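GTPase HflX (Sulfolobus solfataricus P2, PDB 2QTH) hydrolyses GTP specifically, associates with the 50S ribosomal subunit and may act in protein synthesis or ribosome biogenesis. Local coordinates at residues Gly183-Thr188 against Leu261-Asp266; Val297-Ile302 against Lys311-Val316. All blocks are in the same frame, centred on the assembly; numbering follows the deposited sequence.

Contact 1: Gly183-Thr188 against Leu261-Asp266; sequences GIVGYT and LILVID. With GDP (guanosine-5'-diphosphate), chain H.
Gly183-Gly186 and Leu261-Asp266 pair as neighbouring parallel strands in the buried centre of the G domain's mixed sheet. The strand axes come within 4.6 Å and their directions differ by 27°. Three backbone hydrogen bonds join them. Ile262 N donates to Gly183 O, Val185 N to Ile262 O at 2.8 Å, and Val264 N to Val185 O. The middle bond is the straightest, at 173°. Beyond Val185 the direct bonding gives way to a water. It accepts from Tyr187 N and donates to Val264 O at 2.6 Å, so it spans the gap where the first strand passes into the loop.

That loop is the P-loop of a TRAFAC GTPase. It starts at Gly186 and includes Tyr187 and Thr188, inferred to bind GTP; in this crystal it lies by the GDP phosphates. A side chain at Gly186 would run into Val264 O. At these backbone angles it would also press on the carbonyl O of Val185, which by itself calls for glycine.

Ile184, Ile262 and Val264 share one face of the sheet. Ile184 CG2 meets Val264 CG2 at 3.7 Å. Ile184 CD1 lies beside Ile262 CD1, the two chains pointing the same way. Helix 192-200 packs on this face through Lys192 and Leu195. Val185, Leu261 and Leu263 occupy the other face. With CG1 of Val185 anti to the carbonyl carbon (chi1 -60°), the second methyl, CG2, is turned to the neighbouring strand. There it touches Leu263 CD1 at 3.9 Å, the two side chains crossing at about a right angle. Leu261 CD2 lies against Gly183 CA, also at 3.9 Å, where a side chain on Gly183 would be tight.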
loop_
_atom_site.group_PDB
_atom_site.type_symbol
_atom_site.label_atom_id
_atom_site.label_comp_id
_atom_site.label_asym_id
_atom_site.label_seq_id
_atom_site.Cartn_x
_atom_site.Cartn_y
_atom_site.Cartn_z
ATOM N N GLY A 183 5.070 12.483 -5.866
ATOM C CA GLY A 183 4.506 11.312 -5.212
ATOM C C GLY A 183 4.026 10.252 -6.152
ATOM O O GLY A 183 3.413 10.555 -7.189
ATOM N N ILE A 184 4.274 8.976 -5.795
ATOM C CA ILE A 184 3.942 7.880 -6.722
ATOM C C ILE A 184 2.681 7.263 -6.132
ATOM O O ILE A 184 2.727 6.754 -4.938
ATOM C CB ILE A 184 5.069 6.765 -6.780
ATOM C CG1 ILE A 184 6.361 7.230 -7.516
ATOM C CG2 ILE A 184 4.585 5.571 -7.607
ATOM C CD1 ILE A 184 6.899 8.465 -7.047
ATOM N N VAL A 185 1.589 7.251 -6.941
ATOM C CA VAL A 185 0.326 6.712 -6.483
ATOM C C VAL A 185 -0.128 5.666 -7.476
ATOM O O VAL A 185 0.447 5.498 -8.541
ATOM C CB VAL A 185 -0.783 7.842 -6.276
ATOM C CG1 VAL A 185 -0.299 8.819 -5.261
ATOM C CG2 VAL A 185 -0.996 8.548 -7.673
ATOM N N GLY A 186 -1.185 4.940 -7.110
ATOM C CA GLY A 186 -1.667 3.858 -7.962
ATOM C C GLY A 186 -2.116 2.663 -7.133
ATOM O O GLY A 186 -1.713 2.543 -5.953
ATOM N N TYR A 187 -2.888 1.775 -7.749
ATOM C CA TYR A 187 -3.394 0.565 -7.044
ATOM C C TYR A 187 -2.301 -0.409 -6.735
ATOM O O TYR A 187 -1.278 -0.407 -7.369
ATOM C CB TYR A 187 -4.387 -0.166 -7.899
ATOM C CG TYR A 187 -5.793 0.355 -7.566
ATOM C CD1 TYR A 187 -6.355 1.408 -8.319
ATOM C CD2 TYR A 187 -6.519 -0.198 -6.523
ATOM C CE1 TYR A 187 -7.620 1.909 -8.041
ATOM C CE2 TYR A 187 -7.777 0.345 -6.184
ATOM C CZ TYR A 187 -8.308 1.334 -6.977
ATOM O OH TYR A 187 -9.525 1.809 -6.662
ATOM N N THR A 188 -2.541 -1.255 -5.743
ATOM C CA THR A 188 -1.625 -2.291 -5.345
ATOM C C THR A 188 -1.360 -3.077 -6.590
ATOM O O THR A 188 -2.282 -3.292 -7.401
ATOM C CB THR A 188 -2.365 -3.275 -4.324
ATOM O OG1 THR A 188 -2.912 -2.463 -3.288
ATOM C CG2 THR A 188 -1.455 -4.446 -3.771
ATOM N N LEU A 261 2.329 14.389 -9.013
ATOM C CA LEU A 261 2.128 12.939 -8.780
ATOM C C LEU A 261 2.430 12.142 -10.038
ATOM O O LEU A 261 2.201 12.590 -11.167
ATOM C CB LEU A 261 0.665 12.636 -8.341
ATOM C CG LEU A 261 0.133 13.304 -7.061
ATOM C CD1 LEU A 261 -1.338 12.944 -6.819
ATOM C CD2 LEU A 261 0.998 12.998 -5.854
ATOM N N ILE A 262 2.929 10.931 -9.834
ATOM C CA ILE A 262 3.023 9.948 -10.908
ATOM C C ILE A 262 1.944 8.931 -10.595
ATOM O O ILE A 262 1.998 8.328 -9.522
ATOM C CB ILE A 262 4.413 9.225 -10.891
ATOM C CG1 ILE A 262 5.543 10.281 -11.285
ATOM C CG2 ILE A 262 4.380 7.885 -11.835
ATOM C CD1 ILE A 262 7.097 9.860 -10.997
ATOM N N LEU A 263 1.015 8.711 -11.541
ATOM C CA LEU A 263 -0.034 7.702 -11.358
ATOM C C LEU A 263 0.243 6.485 -12.185
ATOM O O LEU A 263 0.377 6.542 -13.457
ATOM C CB LEU A 263 -1.382 8.266 -11.821
ATOM C CG LEU A 263 -2.536 7.276 -11.873
ATOM C CD1 LEU A 263 -2.868 6.700 -10.515
ATOM C CD2 LEU A 263 -3.900 8.015 -12.501
ATOM N N VAL A 264 0.380 5.380 -11.481
ATOM C CA VAL A 264 0.845 4.151 -12.115
ATOM C C VAL A 264 -0.364 3.319 -12.394
ATOM O O VAL A 264 -1.227 3.191 -11.491
ATOM C CB VAL A 264 1.924 3.314 -11.311
ATOM C CG1 VAL A 264 2.565 2.305 -12.289
ATOM C CG2 VAL A 264 3.085 4.219 -10.756
ATOM N N ILE A 265 -0.424 2.739 -13.587
ATOM C CA ILE A 265 -1.608 1.958 -14.080
ATOM C C ILE A 265 -1.100 0.719 -14.752
ATOM O O ILE A 265 -0.160 0.796 -15.586
ATOM C CB ILE A 265 -2.467 2.717 -15.130
ATOM C CG1 ILE A 265 -2.859 4.109 -14.588
ATOM C CG2 ILE A 265 -3.796 1.890 -15.480
ATOM C CD1 ILE A 265 -3.878 4.055 -13.379
ATOM N N ASP A 266 -1.696 -0.423 -14.396
ATOM C CA ASP A 266 -1.294 -1.694 -14.982
ATOM C C ASP A 266 -1.803 -1.776 -16.432
ATOM O O ASP A 266 -3.012 -1.962 -16.605
ATOM C CB ASP A 266 -1.883 -2.827 -14.110
ATOM C CG ASP A 266 -1.376 -4.216 -14.498
ATOM O OD1 ASP A 266 -0.861 -4.372 -15.637
ATOM O OD2 ASP A 266 -1.548 -5.138 -13.684
HETATM P PB GDP H . 2.998 -2.113 -6.175
HETATM O O1B GDP H . 2.185 -2.938 -5.176
HETATM O O2B GDP H . 2.091 -1.063 -6.786
HETATM O O3B GDP H . 4.063 -1.415 -5.430
HETATM O O3A GDP H . 3.686 -2.931 -7.328
HETATM P PA GDP H . 5.309 -3.429 -7.326
HETATM O O1A GDP H . 6.397 -2.640 -7.905
HETATM O O2A GDP H . 5.652 -3.963 -5.947
HETATM O "O5'" GDP H . 5.050 -4.522 -8.481
HETATM C "C5'" GDP H . 3.907 -5.377 -8.438
HETATM C "C4'" GDP H . 4.378 -6.723 -8.983
HETATM O "O4'" GDP H . 4.458 -6.557 -10.404
HETATM C "C3'" GDP H . 5.774 -7.131 -8.544
HETATM O "O3'" GDP H . 5.833 -8.544 -8.752
HETATM C "C2'" GDP H . 6.667 -6.472 -9.565
HETATM O "O2'" GDP H . 7.843 -7.240 -9.812
HETATM C "C1'" GDP H . 5.820 -6.486 -10.838
HETATM N N9 GDP H . 6.098 -5.348 -11.757
HETATM C C8 GDP H . 6.317 -4.029 -11.490
HETATM N N7 GDP H . 6.552 -3.279 -12.629
HETATM C C5 GDP H . 6.494 -4.180 -13.667
HETATM C C6 GDP H . 6.650 -4.150 -15.146
HETATM O O6 GDP H . 6.897 -3.088 -15.697
HETATM N N1 GDP H . 6.490 -5.276 -15.888
HETATM C C2 GDP H . 6.229 -6.453 -15.314
HETATM N N2 GDP H . 6.123 -7.532 -16.138
HETATM N N3 GDP H . 6.067 -6.591 -13.942
HETATM C C4 GDP H . 6.196 -5.522 -13.094
HETATM O O HOH W 1 -3.478 2.331 -10.617
#

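Contact 2: Val297-Ile302 against Lys311-Val316; sequences VTLNKI and KKLDLV. With GDP (guanosine-5'-diphosphate), chain H.
Strand Val297-Asn300 and helix Lys311-Val316 run nearly antiparallel, at 153°, their axes 9.9 Å apart at closest. The contact is apolar. Leu299 straddles the helix surface with its two methyls. CG is anti to the backbone N (chi1 -173°), which carries CD2 to Leu313 CA at 3.8 Å and CD1 to Val316 CG2 at 4.0 Å. Leu313 returns CD1 to the same CD2. Two residues earlier, Val297 CG1 meets Val316 CG1 obliquely at 4.0 Å.

At the end of the strand Asn300, and just beyond it Lys301, face the nucleotide. Asn300 ND2 is 3.0 Å from GDP N7; the amide is held by Ser190 O and Ala335 N. The extended chain of Lys301 lies over one face of the guanine, with CG 3.5 Å from GDP C6. Its NZ donates hydrogen bonds to Asn189 O and, at 3.2 Å, to GDP O4'. Replacing Lys301 by an alanine would probably leave O4' and Asn189 O without this donor and uncover the base along the lost methylenes.

The strand and helix belong to a beta-alpha-beta unit completed by strand 327-332. Asn300, Lys301 and Asp303 form the NKxD motif, which reads guanine in P-loop GTPases.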
loop_
_atom_site.group_PDB
_atom_site.type_symbol
_atom_site.label_atom_id
_atom_site.label_comp_id
_atom_site.label_asym_id
_atom_site.label_seq_id
_atom_site.Cartn_x
_atom_site.Cartn_y
_atom_site.Cartn_z
ATOM N N VAL A 297 0.994 10.207 -15.881
ATOM C CA VAL A 297 0.416 8.863 -15.833
ATOM C C VAL A 297 1.419 7.905 -16.508
ATOM O O VAL A 297 1.887 8.193 -17.605
ATOM C CB VAL A 297 -1.000 8.815 -16.538
ATOM C CG1 VAL A 297 -1.610 7.439 -16.362
ATOM C CG2 VAL A 297 -1.943 9.887 -15.983
ATOM N N THR A 298 1.806 6.794 -15.834
ATOM C CA THR A 298 2.642 5.852 -16.488
ATOM C C THR A 298 1.909 4.546 -16.638
ATOM O O THR A 298 1.588 3.892 -15.647
ATOM C CB THR A 298 3.979 5.602 -15.693
ATOM O OG1 THR A 298 3.683 5.194 -14.333
ATOM C CG2 THR A 298 4.730 6.883 -15.543
ATOM N N LEU A 299 1.745 4.130 -17.892
ATOM C CA LEU A 299 1.063 2.913 -18.192
ATOM C C LEU A 299 2.171 1.876 -18.154
ATOM O O LEU A 299 3.068 1.930 -18.971
ATOM C CB LEU A 299 0.427 3.148 -19.569
ATOM C CG LEU A 299 -0.512 2.064 -20.062
ATOM C CD1 LEU A 299 -1.659 1.962 -18.969
ATOM C CD2 LEU A 299 -1.082 2.385 -21.440
ATOM N N ASN A 300 2.188 1.016 -17.131
ATOM C CA ASN A 300 3.334 0.192 -16.783
ATOM C C ASN A 300 3.074 -1.231 -17.209
ATOM O O ASN A 300 1.948 -1.564 -17.535
ATOM C CB ASN A 300 3.522 0.229 -15.217
ATOM C CG ASN A 300 4.839 -0.388 -14.732
ATOM O OD1 ASN A 300 5.877 -0.289 -15.377
ATOM N ND2 ASN A 300 4.792 -1.038 -13.563
ATOM N N LYS A 301 4.116 -2.056 -17.145
ATOM C CA LYS A 301 4.081 -3.506 -17.416
ATOM C C LYS A 301 3.831 -3.768 -18.872
ATOM O O LYS A 301 3.308 -4.822 -19.229
ATOM C CB LYS A 301 3.044 -4.263 -16.556
ATOM C CG LYS A 301 3.136 -3.951 -15.093
ATOM C CD LYS A 301 2.220 -4.936 -14.240
ATOM C CE LYS A 301 2.500 -4.844 -12.754
ATOM N NZ LYS A 301 1.772 -5.956 -11.965
ATOM N N ILE A 302 4.194 -2.811 -19.717
ATOM C CA ILE A 302 3.907 -2.901 -21.132
ATOM C C ILE A 302 4.521 -4.126 -21.770
ATOM O O ILE A 302 4.019 -4.569 -22.797
ATOM C CB ILE A 302 4.295 -1.639 -21.955
ATOM C CG1 ILE A 302 5.843 -1.454 -22.050
ATOM C CG2 ILE A 302 3.412 -0.366 -21.504
ATOM C CD1 ILE A 302 6.264 -0.179 -22.860
ATOM N N LYS A 311 -3.546 1.517 -28.746
ATOM C CA LYS A 311 -4.946 1.704 -28.408
ATOM C C LYS A 311 -5.116 1.882 -26.907
ATOM O O LYS A 311 -5.902 2.699 -26.490
ATOM C CB LYS A 311 -5.822 0.549 -28.880
ATOM C CG LYS A 311 -6.404 0.656 -30.299
ATOM C CD LYS A 311 -7.432 -0.513 -30.479
ATOM C CE LYS A 311 -7.852 -0.797 -31.941
ATOM N NZ LYS A 311 -6.900 -1.746 -32.671
ATOM N N LYS A 312 -4.405 1.090 -26.110
ATOM C CA LYS A 312 -4.407 1.206 -24.636
ATOM C C LYS A 312 -3.918 2.593 -24.203
ATOM O O LYS A 312 -4.556 3.294 -23.412
ATOM C CB LYS A 312 -3.540 0.077 -24.033
ATOM C CG LYS A 312 -4.340 -1.233 -23.912
ATOM C CD LYS A 312 -3.567 -2.413 -23.364
ATOM C CE LYS A 312 -4.528 -3.355 -22.626
ATOM N NZ LYS A 312 -3.838 -4.526 -22.107
ATOM N N LEU A 313 -2.788 3.018 -24.771
ATOM C CA LEU A 313 -2.240 4.325 -24.452
ATOM C C LEU A 313 -3.189 5.480 -24.803
ATOM O O LEU A 313 -3.340 6.468 -24.078
ATOM C CB LEU A 313 -0.811 4.463 -25.098
ATOM C CG LEU A 313 -0.019 5.708 -24.702
ATOM C CD1 LEU A 313 0.537 5.590 -23.272
ATOM C CD2 LEU A 313 1.117 6.060 -25.753
ATOM N N ASP A 314 -3.841 5.389 -25.942
ATOM C CA ASP A 314 -4.650 6.527 -26.352
ATOM C C ASP A 314 -5.964 6.580 -25.556
ATOM O O ASP A 314 -6.416 7.671 -25.180
ATOM C CB ASP A 314 -4.935 6.479 -27.853
ATOM C CG ASP A 314 -5.639 7.729 -28.328
ATOM O OD1 ASP A 314 -6.843 7.592 -28.648
ATOM O OD2 ASP A 314 -5.023 8.848 -28.303
ATOM N N LEU A 315 -6.539 5.413 -25.283
ATOM C CA LEU A 315 -7.647 5.327 -24.311
ATOM C C LEU A 315 -7.293 5.969 -22.918
ATOM O O LEU A 315 -8.043 6.775 -22.351
ATOM C CB LEU A 315 -8.021 3.862 -24.158
ATOM C CG LEU A 315 -9.313 3.360 -23.441
ATOM C CD1 LEU A 315 -9.018 2.661 -22.158
ATOM C CD2 LEU A 315 -10.418 4.444 -23.250
ATOM N N VAL A 316 -6.128 5.608 -22.367
ATOM C CA VAL A 316 -5.732 6.130 -21.051
ATOM C C VAL A 316 -5.535 7.613 -21.082
ATOM O O VAL A 316 -5.971 8.353 -20.200
ATOM C CB VAL A 316 -4.531 5.355 -20.499
ATOM C CG1 VAL A 316 -3.927 6.056 -19.248
ATOM C CG2 VAL A 316 -4.951 3.903 -20.218
HETATM P PB GDP H . 2.998 -2.113 -6.175
HETATM O O1B GDP H . 2.185 -2.938 -5.176
HETATM O O2B GDP H . 2.091 -1.063 -6.786
HETATM O O3B GDP H . 4.063 -1.415 -5.430
HETATM O O3A GDP H . 3.686 -2.931 -7.328
HETATM P PA GDP H . 5.309 -3.429 -7.326
HETATM O O1A GDP H . 6.397 -2.640 -7.905
HETATM O O2A GDP H . 5.652 -3.963 -5.947
HETATM O "O5'" GDP H . 5.050 -4.522 -8.481
HETATM C "C5'" GDP H . 3.907 -5.377 -8.438
HETATM C "C4'" GDP H . 4.378 -6.723 -8.983
HETATM O "O4'" GDP H . 4.458 -6.557 -10.404
HETATM C "C3'" GDP H . 5.774 -7.131 -8.544
HETATM O "O3'" GDP H . 5.833 -8.544 -8.752
HETATM C "C2'" GDP H . 6.667 -6.472 -9.565
HETATM O "O2'" GDP H . 7.843 -7.240 -9.812
HETATM C "C1'" GDP H . 5.820 -6.486 -10.838
HETATM N N9 GDP H . 6.098 -5.348 -11.757
HETATM C C8 GDP H . 6.317 -4.029 -11.490
HETATM N N7 GDP H . 6.552 -3.279 -12.629
HETATM C C5 GDP H . 6.494 -4.180 -13.667
HETATM C C6 GDP H . 6.650 -4.150 -15.146
HETATM O O6 GDP H . 6.897 -3.088 -15.697
HETATM N N1 GDP H . 6.490 -5.276 -15.888
HETATM C C2 GDP H . 6.229 -6.453 -15.314
HETATM N N2 GDP H . 6.123 -7.532 -16.138
HETATM N N3 GDP H . 6.067 -6.591 -13.942
HETATM C C4 GDP H . 6.196 -5.522 -13.094
#

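How the contacts relate
Both contacts are buried in the same G domain, and the two share its sheet. Strands 260-266 and 295-300 are neighbours, probably bonded by Thr298 N to Leu263 O and Asn300 N to Ile265 O, each at 2.8 Å. The centre of contact 1 is about 11 Å from the chain centre, that of contact 2 about 22 Å. Contact 2 is nearer the surface in that several of its helix residues are partly exposed. The chemistry of contact 1 is backbone pairing with apolar packing on two faces. Contact 2 joins a strand to a covering helix by apolar packing, with no backbone pairing between its segments. Their first segments each lead to GDP from a strand end: 183-188 reaches the phosphates, 297-302 the base and ribose.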